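Local coordinates for putative nisin-resistance protein (Streptococcus agalactiae 515, PDB 4Y68), which probably confers resistance to the lantibiotic nisin by recognising and cleaving it as a peptidase of family S41, at residues T180-T185 / G273-R278; A230-L235 / G252-N257; S236-P241 / Q279-E284. One frame throughout, in Å; residues are numbered along the deposited sequence.

Contact 1 (T180-T185 / G273-R278)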
loop_
_atom_site.group_PDB
_atom_site.type_symbol
_atom_site.label_atom_id
_atom_site.label_comp_id
_atom_site.label_asym_id
_atom_site.label_seq_id
_atom_site.Cartn_x
_atom_site.Cartn_y
_atom_site.Cartn_z
ATOM N N THR A 180 8.551 -11.046 10.511
ATOM C CA THR A 180 8.726 -10.426 9.218
ATOM C C THR A 180 7.459 -10.527 8.368
ATOM O O THR A 180 6.864 -11.578 8.254
ATOM C CB THR A 180 9.911 -11.068 8.482
ATOM O OG1 THR A 180 11.139 -10.621 9.081
ATOM C CG2 THR A 180 9.892 -10.697 7.019
ATOM N N LEU A 181 7.040 -9.406 7.803
ATOM C CA LEU A 181 5.910 -9.389 6.884
ATOM C C LEU A 181 6.375 -9.412 5.425
ATOM O O LEU A 181 5.906 -10.240 4.642
ATOM C CB LEU A 181 5.033 -8.169 7.159
ATOM C CG LEU A 181 3.900 -8.340 8.179
ATOM C CD1 LEU A 181 4.004 -9.602 9.020
ATOM C CD2 LEU A 181 3.767 -7.111 9.049
ATOM N N PHE A 182 7.263 -8.490 5.057
ATOM C CA PHE A 182 7.956 -8.533 3.767
ATOM C C PHE A 182 9.268 -7.750 3.908
ATOM O O PHE A 182 9.475 -7.092 4.919
ATOM C CB PHE A 182 7.083 -7.972 2.616
ATOM C CG PHE A 182 6.610 -6.560 2.844
ATOM C CD1 PHE A 182 5.414 -6.309 3.496
ATOM C CD2 PHE A 182 7.367 -5.487 2.427
ATOM C CE1 PHE A 182 4.983 -5.010 3.721
ATOM C CE2 PHE A 182 6.933 -4.185 2.644
ATOM C CZ PHE A 182 5.751 -3.945 3.290
ATOM N N HIS A 183 10.156 -7.845 2.916
ATOM C CA HIS A 183 11.396 -7.032 2.886
ATOM C C HIS A 183 11.368 -5.977 1.782
ATOM O O HIS A 183 10.597 -6.073 0.830
ATOM C CB HIS A 183 12.629 -7.910 2.665
ATOM C CG HIS A 183 12.653 -9.142 3.503
ATOM N ND1 HIS A 183 13.124 -9.155 4.797
ATOM C CD2 HIS A 183 12.287 -10.414 3.223
ATOM C CE1 HIS A 183 13.038 -10.378 5.282
ATOM N NE2 HIS A 183 12.534 -11.163 4.346
ATOM N N TYR A 184 12.232 -4.978 1.885
ATOM C CA TYR A 184 12.369 -4.045 0.782
ATOM C C TYR A 184 13.791 -3.482 0.753
ATOM O O TYR A 184 14.426 -3.294 1.792
ATOM C CB TYR A 184 11.302 -2.932 0.868
ATOM C CG TYR A 184 11.387 -2.056 2.090
ATOM C CD1 TYR A 184 11.025 -2.538 3.350
ATOM C CD2 TYR A 184 11.819 -0.740 1.991
ATOM C CE1 TYR A 184 11.104 -1.720 4.488
ATOM C CE2 TYR A 184 11.903 0.078 3.105
ATOM C CZ TYR A 184 11.551 -0.414 4.352
ATOM O OH TYR A 184 11.634 0.410 5.446
ATOM N N THR A 185 14.296 -3.239 -0.451
ATOM C CA THR A 185 15.664 -2.750 -0.638
ATOM C C THR A 185 15.689 -1.443 -1.423
ATOM O O THR A 185 15.013 -1.347 -2.440
ATOM C CB THR A 185 16.510 -3.803 -1.389
ATOM O OG1 THR A 185 16.440 -5.045 -0.685
ATOM C CG2 THR A 185 17.983 -3.343 -1.552
ATOM N N GLY A 273 11.731 1.500 -2.916
ATOM C CA GLY A 273 12.050 0.144 -2.518
ATOM C C GLY A 273 11.485 -0.950 -3.415
ATOM O O GLY A 273 10.305 -0.946 -3.781
ATOM N N ILE A 274 12.366 -1.860 -3.801
ATOM C CA ILE A 274 11.994 -3.120 -4.423
ATOM C C ILE A 274 11.603 -4.043 -3.302
ATOM O O ILE A 274 12.045 -3.840 -2.170
ATOM C CB ILE A 274 13.160 -3.713 -5.244
ATOM C CG1 ILE A 274 13.136 -3.122 -6.640
ATOM C CG2 ILE A 274 13.048 -5.218 -5.360
ATOM C CD1 ILE A 274 13.462 -1.714 -6.647
ATOM N N VAL A 275 10.796 -5.055 -3.595
ATOM C CA VAL A 275 10.145 -5.840 -2.549
ATOM C C VAL A 275 10.421 -7.349 -2.676
ATOM O O VAL A 275 10.528 -7.890 -3.782
ATOM C CB VAL A 275 8.617 -5.574 -2.571
ATOM C CG1 VAL A 275 7.854 -6.676 -1.884
ATOM C CG2 VAL A 275 8.290 -4.220 -1.913
ATOM N N SER A 276 10.540 -8.043 -1.548
ATOM C CA SER A 276 10.530 -9.504 -1.597
ATOM C C SER A 276 9.700 -10.058 -0.457
ATOM O O SER A 276 9.641 -9.463 0.597
ATOM C CB SER A 276 11.952 -10.056 -1.555
ATOM O OG SER A 276 12.616 -9.529 -0.437
ATOM N N ASP A 277 9.047 -11.190 -0.678
ATOM C CA ASP A 277 8.220 -11.803 0.349
ATOM C C ASP A 277 9.074 -12.719 1.244
ATOM O O ASP A 277 10.293 -12.828 1.036
ATOM C CB ASP A 277 7.029 -12.558 -0.283
ATOM C CG ASP A 277 7.455 -13.694 -1.203
ATOM O OD1 ASP A 277 8.514 -14.306 -0.991
ATOM O OD2 ASP A 277 6.709 -13.984 -2.157
ATOM N N ARG A 278 8.448 -13.327 2.253
ATOM C CA ARG A 278 9.143 -14.203 3.213
ATOM C C ARG A 278 9.854 -15.368 2.514
ATOM O O ARG A 278 10.853 -15.879 3.009
ATOM C CB ARG A 278 8.162 -14.767 4.266
ATOM C CG ARG A 278 8.018 -13.902 5.514
ATOM C CD ARG A 278 7.094 -14.543 6.593
ATOM N NE ARG A 278 5.817 -14.831 5.981
ATOM C CZ ARG A 278 4.729 -14.082 6.109
ATOM N NH1 ARG A 278 4.712 -13.014 6.907
ATOM N NH2 ARG A 278 3.633 -14.432 5.440
HETATM O O HOH W 1 5.945 -12.317 2.903
HETATM O O HOH W 2 13.797 -6.890 -1.037
#
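Thr180 accepts a hydrogen bond from Arg278 at the start of an antiparallel pairing between strand 180-185 and the end of strand 267-276. Arg278 NH1 lies 2.9 Å from Thr180 O; the carbonyl sits at the edge of the guanidinium, nearly in its plane, and the bend of the arginine chain at chi3 (-55°) brings the group back to this strand. The Thr180 methyl slides past the arginine CG. NH2 of the same guanidinium is held by Ser236 O and Lys238 O. Leu181 O accepts from a water that in turn accepts from Arg278 N, in the loop that follows the strand. Leu181 and Phe182 form a classic beta bulge, both opposite Ile194 of strand 191-195. The Phe182 CB packs on Ser276 O.

Regular pairing follows. His183 N binds Ser276 O at 2.9 Å, and Ser276 N returns to His183 O at 3.1 Å. The His183 imidazole has Ser276 OG near its plane, and its ND1 bonds to Thr193 OG1. Tyr184 and Val275 form a non-hydrogen-bonded pair, with Tyr184 CB 4.3 Å from Val275 CG2 and a CA-H...O contact to Ile274 O. Thr185 closes the pairing in two bonds with Ile274, while a second water joins Thr185 OG1 to Ser276 OG.

The face carrying His183, Thr185 and Ser276, with Ile274 among them, is therefore largely polar, whereas Phe182 and Val275 turn to the apolar interior. Toward Thr180, where direct backbone bonds to 273-278 end, the arginine and a water bind the carbonyls of Thr180 and Leu181.

Contact 2 (A230-L235 / G252-N257)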
loop_
_atom_site.group_PDB
_atom_site.type_symbol
_atom_site.label_atom_id
_atom_site.label_comp_id
_atom_site.label_asym_id
_atom_site.label_seq_id
_atom_site.Cartn_x
_atom_site.Cartn_y
_atom_site.Cartn_z
ATOM N N ALA A 230 -2.516 -2.934 -0.679
ATOM C CA ALA A 230 -3.302 -4.149 -0.725
ATOM C C ALA A 230 -2.437 -5.296 -1.206
ATOM O O ALA A 230 -2.559 -6.412 -0.717
ATOM C CB ALA A 230 -4.523 -3.967 -1.643
ATOM N N GLU A 231 -1.567 -5.024 -2.181
ATOM C CA GLU A 231 -0.655 -6.060 -2.649
ATOM C C GLU A 231 0.365 -6.425 -1.551
ATOM O O GLU A 231 0.639 -7.592 -1.337
ATOM C CB GLU A 231 0.055 -5.619 -3.912
ATOM C CG GLU A 231 -0.822 -5.655 -5.126
ATOM C CD GLU A 231 -0.118 -5.122 -6.329
ATOM O OE1 GLU A 231 0.159 -3.893 -6.360
ATOM O OE2 GLU A 231 0.186 -5.936 -7.223
ATOM N N MET A 232 0.885 -5.426 -0.836
ATOM C CA MET A 232 1.838 -5.698 0.244
ATOM C C MET A 232 1.162 -6.349 1.451
ATOM O O MET A 232 1.810 -7.079 2.203
ATOM C CB MET A 232 2.565 -4.423 0.684
ATOM C CG MET A 232 4.014 -4.369 0.151
ATOM S SD MET A 232 4.015 -4.310 -1.656
ATOM C CE MET A 232 3.416 -2.618 -1.791
ATOM N N THR A 233 -0.127 -6.071 1.641
ATOM C CA THR A 233 -0.924 -6.815 2.597
ATOM C C THR A 233 -1.062 -8.260 2.141
ATOM O O THR A 233 -0.924 -9.178 2.949
ATOM C CB THR A 233 -2.323 -6.205 2.793
ATOM O OG1 THR A 233 -2.172 -4.924 3.388
ATOM C CG2 THR A 233 -3.165 -7.084 3.729
ATOM N N PHE A 234 -1.345 -8.456 0.854
ATOM C CA PHE A 234 -1.372 -9.797 0.286
ATOM C C PHE A 234 -0.036 -10.501 0.510
ATOM O O PHE A 234 -0.022 -11.641 0.910
ATOM C CB PHE A 234 -1.691 -9.748 -1.219
ATOM C CG PHE A 234 -1.817 -11.103 -1.874
ATOM C CD1 PHE A 234 -2.106 -12.233 -1.133
ATOM C CD2 PHE A 234 -1.647 -11.242 -3.239
ATOM C CE1 PHE A 234 -2.220 -13.477 -1.736
ATOM C CE2 PHE A 234 -1.761 -12.487 -3.853
ATOM C CZ PHE A 234 -2.047 -13.601 -3.097
ATOM N N LEU A 235 1.089 -9.829 0.244
ATOM C CA LEU A 235 2.395 -10.470 0.435
ATOM C C LEU A 235 2.620 -10.910 1.880
ATOM O O LEU A 235 3.287 -11.902 2.126
ATOM C CB LEU A 235 3.530 -9.536 0.004
ATOM C CG LEU A 235 3.577 -9.358 -1.507
ATOM C CD1 LEU A 235 4.788 -8.520 -1.939
ATOM C CD2 LEU A 235 3.601 -10.736 -2.152
ATOM N N GLY A 252 0.082 -5.025 -9.961
ATOM C CA GLY A 252 1.512 -4.914 -10.202
ATOM C C GLY A 252 2.108 -3.607 -9.720
ATOM O O GLY A 252 2.866 -2.965 -10.447
ATOM N N TYR A 253 1.775 -3.206 -8.489
ATOM C CA TYR A 253 2.360 -1.994 -7.899
ATOM C C TYR A 253 3.106 -2.412 -6.644
ATOM O O TYR A 253 3.031 -1.767 -5.582
ATOM C CB TYR A 253 1.283 -0.927 -7.628
ATOM C CG TYR A 253 0.772 -0.299 -8.921
ATOM C CD1 TYR A 253 1.276 0.905 -9.380
ATOM C CD2 TYR A 253 -0.183 -0.937 -9.693
ATOM C CE1 TYR A 253 0.839 1.467 -10.562
ATOM C CE2 TYR A 253 -0.624 -0.396 -10.892
ATOM C CZ TYR A 253 -0.112 0.811 -11.317
ATOM O OH TYR A 253 -0.557 1.366 -12.495
ATOM N N THR A 254 3.825 -3.521 -6.785
ATOM C CA THR A 254 4.585 -4.079 -5.693
ATOM C C THR A 254 5.916 -3.336 -5.611
ATOM O O THR A 254 6.962 -3.848 -5.999
ATOM C CB THR A 254 4.795 -5.610 -5.858
ATOM O OG1 THR A 254 5.075 -5.919 -7.234
ATOM C CG2 THR A 254 3.520 -6.366 -5.446
ATOM N N THR A 255 5.851 -2.097 -5.127
ATOM C CA THR A 255 7.039 -1.391 -4.678
ATOM C C THR A 255 6.672 -0.544 -3.478
ATOM O O THR A 255 5.527 -0.094 -3.340
ATOM C CB THR A 255 7.667 -0.502 -5.776
ATOM O OG1 THR A 255 6.641 0.252 -6.447
ATOM C CG2 THR A 255 8.412 -1.363 -6.787
ATOM N N VAL A 256 7.645 -0.331 -2.600
ATOM C CA VAL A 256 7.443 0.576 -1.479
ATOM C C VAL A 256 7.604 2.045 -1.916
ATOM O O VAL A 256 8.554 2.404 -2.626
ATOM C CB VAL A 256 8.416 0.227 -0.339
ATOM C CG1 VAL A 256 8.521 1.382 0.664
ATOM C CG2 VAL A 256 7.973 -1.074 0.346
ATOM N N ASN A 257 6.660 2.893 -1.528
ATOM C CA ASN A 257 6.811 4.335 -1.705
ATOM C C ASN A 257 7.087 5.064 -0.402
ATOM O O ASN A 257 6.713 4.600 0.682
ATOM C CB ASN A 257 5.562 4.960 -2.329
ATOM C CG ASN A 257 5.341 4.527 -3.763
ATOM O OD1 ASN A 257 6.243 3.990 -4.412
ATOM N ND2 ASN A 257 4.124 4.755 -4.264
#
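Glu231, on helix 229-235, approaches Thr254 with the two CA atoms 6.4 Å apart, where the chain leading into strand 256-261 makes an inverse gamma turn centred on Thr254. The glutamate carries the polar half of the contact. With CG beside its own backbone N (chi1 -75°) and the chain extended beyond, the carboxylate reaches two successive amides. OE1 takes Tyr253 N at 2.8 Å on its syn lone pair; OE2 takes Gly252 N at 2.9 Å, also on the syn side but 32° out of the carboxylate plane. Ser228 N donates to OE1, and OE2 is bonded to Thr250 OG1.

Beside this polar grip lies an apolar patch. Thr254 CG2 rests 3.9 Å from Glu231 CB and meets Leu235 CD1 at 4.3 Å, while its hydroxyl bonds to Thr286 O. Met232, bent at chi2 and chi3, curls its end towards the turn: SD is 4.1 Å from Thr254 CA, and CE is 3.6 Å from Thr255 O.

Several donors converging on both oxygens of one buried carboxylate fix its rotation and satisfy amides of the loop, tying the helix of this S41 peptidase to the entry of the strand.

Contact 3 (S236-P241 / Q279-E284)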
loop_
_atom_site.group_PDB
_atom_site.type_symbol
_atom_site.label_atom_id
_atom_site.label_comp_id
_atom_site.label_asym_id
_atom_site.label_seq_id
_atom_site.Cartn_x
_atom_site.Cartn_y
_atom_site.Cartn_z
ATOM N N SER A 236 2.052 -10.174 2.829
ATOM C CA SER A 236 2.265 -10.469 4.244
ATOM C C SER A 236 1.681 -11.819 4.672
ATOM O O SER A 236 2.023 -12.313 5.737
ATOM C CB SER A 236 1.658 -9.376 5.109
ATOM O OG SER A 236 2.153 -8.114 4.749
ATOM N N PHE A 237 0.794 -12.390 3.853
ATOM C CA PHE A 237 0.230 -13.730 4.099
ATOM C C PHE A 237 0.945 -14.833 3.323
ATOM O O PHE A 237 0.676 -16.015 3.542
ATOM C CB PHE A 237 -1.261 -13.777 3.737
ATOM C CG PHE A 237 -2.143 -12.973 4.662
ATOM C CD1 PHE A 237 -2.765 -13.573 5.747
ATOM C CD2 PHE A 237 -2.357 -11.619 4.440
ATOM C CE1 PHE A 237 -3.582 -12.844 6.600
ATOM C CE2 PHE A 237 -3.161 -10.879 5.287
ATOM C CZ PHE A 237 -3.787 -11.498 6.375
ATOM N N LYS A 238 1.842 -14.460 2.414
ATOM C CA LYS A 238 2.462 -15.445 1.523
ATOM C C LYS A 238 3.365 -16.402 2.263
ATOM O O LYS A 238 4.142 -16.000 3.122
ATOM C CB LYS A 238 3.247 -14.760 0.411
ATOM C CG LYS A 238 2.438 -14.582 -0.858
ATOM C CD LYS A 238 2.807 -15.607 -1.890
ATOM C CE LYS A 238 4.312 -15.588 -2.102
ATOM N NZ LYS A 238 4.790 -16.560 -3.117
ATOM N N GLY A 239 3.258 -17.675 1.917
ATOM C CA GLY A 239 3.974 -18.717 2.625
ATOM C C GLY A 239 3.321 -19.213 3.908
ATOM O O GLY A 239 3.775 -20.206 4.484
ATOM N N LEU A 240 2.276 -18.542 4.397
ATOM C CA LEU A 240 1.582 -19.093 5.563
ATOM C C LEU A 240 0.904 -20.404 5.159
ATOM O O LEU A 240 0.198 -20.450 4.139
ATOM C CB LEU A 240 0.555 -18.114 6.127
ATOM C CG LEU A 240 1.091 -16.811 6.713
ATOM C CD1 LEU A 240 -0.020 -16.060 7.420
ATOM C CD2 LEU A 240 2.277 -17.058 7.638
ATOM N N PRO A 241 1.102 -21.473 5.957
ATOM C CA PRO A 241 0.652 -22.812 5.532
ATOM C C PRO A 241 -0.862 -22.981 5.554
ATOM O O PRO A 241 -1.389 -23.850 4.871
ATOM C CB PRO A 241 1.324 -23.748 6.541
ATOM C CG PRO A 241 1.471 -22.896 7.774
ATOM C CD PRO A 241 1.799 -21.506 7.256
ATOM N N GLN A 279 9.323 -15.776 1.365
ATOM C CA GLN A 279 9.784 -16.967 0.666
ATOM C C GLN A 279 10.975 -16.654 -0.226
ATOM O O GLN A 279 11.626 -17.553 -0.748
ATOM C CB GLN A 279 8.643 -17.578 -0.154
ATOM C CG GLN A 279 7.435 -17.933 0.686
ATOM C CD GLN A 279 6.357 -18.654 -0.102
ATOM O OE1 GLN A 279 5.645 -18.045 -0.902
ATOM N NE2 GLN A 279 6.227 -19.958 0.121
ATOM N N GLY A 280 11.277 -15.372 -0.361
ATOM C CA GLY A 280 12.423 -14.934 -1.130
ATOM C C GLY A 280 12.103 -14.453 -2.536
ATOM O O GLY A 280 13.009 -14.050 -3.259
ATOM N N TYR A 281 10.834 -14.507 -2.935
ATOM C CA TYR A 281 10.440 -14.056 -4.276
ATOM C C TYR A 281 10.535 -12.545 -4.431
ATOM O O TYR A 281 10.123 -11.809 -3.542
ATOM C CB TYR A 281 9.018 -14.492 -4.607
ATOM C CG TYR A 281 8.863 -15.972 -4.779
ATOM C CD1 TYR A 281 9.145 -16.581 -5.992
ATOM C CD2 TYR A 281 8.412 -16.771 -3.729
ATOM C CE1 TYR A 281 8.993 -17.953 -6.154
ATOM C CE2 TYR A 281 8.256 -18.133 -3.884
ATOM C CZ TYR A 281 8.548 -18.718 -5.096
ATOM O OH TYR A 281 8.395 -20.073 -5.253
ATOM N N LYS A 282 11.060 -12.080 -5.555
ATOM C CA LYS A 282 11.238 -10.636 -5.754
ATOM C C LYS A 282 10.113 -9.998 -6.569
ATOM O O LYS A 282 9.571 -10.610 -7.482
ATOM C CB LYS A 282 12.576 -10.351 -6.420
ATOM C CG LYS A 282 13.769 -10.784 -5.583
ATOM C CD LYS A 282 15.094 -10.373 -6.253
ATOM C CE LYS A 282 16.287 -11.094 -5.618
ATOM N NZ LYS A 282 17.618 -10.551 -6.066
ATOM N N TYR A 283 9.758 -8.770 -6.216
ATOM C CA TYR A 283 8.707 -8.040 -6.919
ATOM C C TYR A 283 9.221 -6.652 -7.213
ATOM O O TYR A 283 9.882 -6.038 -6.374
ATOM C CB TYR A 283 7.399 -7.975 -6.093
ATOM C CG TYR A 283 6.887 -9.344 -5.650
ATOM C CD1 TYR A 283 5.896 -10.006 -6.359
ATOM C CD2 TYR A 283 7.440 -9.981 -4.563
ATOM C CE1 TYR A 283 5.466 -11.249 -5.978
ATOM C CE2 TYR A 283 7.009 -11.212 -4.168
ATOM C CZ TYR A 283 6.022 -11.842 -4.875
ATOM O OH TYR A 283 5.592 -13.077 -4.458
ATOM N N GLU A 284 8.929 -6.158 -8.408
ATOM C CA GLU A 284 9.268 -4.791 -8.758
ATOM C C GLU A 284 8.187 -4.254 -9.678
ATOM O O GLU A 284 8.364 -4.199 -10.884
ATOM C CB GLU A 284 10.647 -4.720 -9.415
ATOM C CG GLU A 284 11.192 -3.317 -9.566
ATOM C CD GLU A 284 12.618 -3.287 -10.119
ATOM O OE1 GLU A 284 13.316 -4.325 -10.080
ATOM O OE2 GLU A 284 13.043 -2.212 -10.595
#
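Gly239 and Gln279 bring their CA atoms to 6.4 Å where two surface turns meet: a type II beta turn from Phe237 to Leu240, following helix 229-235, and the hairpin connection between strands 267-276 and 282-283. The first turn is closed by Leu240 N on Phe237 O at 3.1 Å, and Gly239 takes its third position with a positive phi of 83°. In the second, Asp277 OD1 accepts Tyr281 N and, weakly, Gln279 N, which braces the chain around Gly280.

Lys238 and Gln279 carry the contact between them. The lysine chain, bent at chi2 and chi3, crosses the extended glutamine at about a right angle. The flat of the Gln279 amide lies over Gly239, with Gln279 CD and NE2 both 3.6 Å from Gly239 CA, while OE1 points to the lysine near the amide plane.

Two aromatic side chains border the lysine end. Tyr281 crosses the lysine at about a right angle, its CD2 3.7 Å from Lys238 NZ. Tyr283, whose strand pairs with strand 267-276, brings OH to 3.7 Å from Lys238 CE; this hydroxyl is bonded to Asp277 OD2. Asp277, just outside the two segments, also forms a long, weak ion pair with Lys238 NZ, and its negative charge probably helps to keep the ammonium group here.

The contact thus joins two turns at the protein surface through a few polar side chains. Its one hydrogen bond between the segments runs from Lys238 NZ to Gln279 OE1 at 2.8 Å, nearly in line with the amide C=O, at 162°.

Strand 267-276 relates the three contacts: it pairs with strand 180-185 in contact 1, lies beside strand 256-261, which contact 2 leads into, and joins strand 282-283 of contact 3. The centre of contact 1 lies 9 Å from that of contact 2 and 8 Å from that of contact 3. Helix 229-235 packs against the sheet on the side of Phe182 and Val275, with Met232 CG 3.6 Å from Phe182 CZ and Leu235 CD1 3.6 Å from Val275 CG1. Tyr283 links contact 3 to both others, since its N is 2.7 Å from Val275 O and its CZ is 3.8 Å from Leu235 CD2. Burial falls from contact 2, near the chain centre, to contact 3 at the surface.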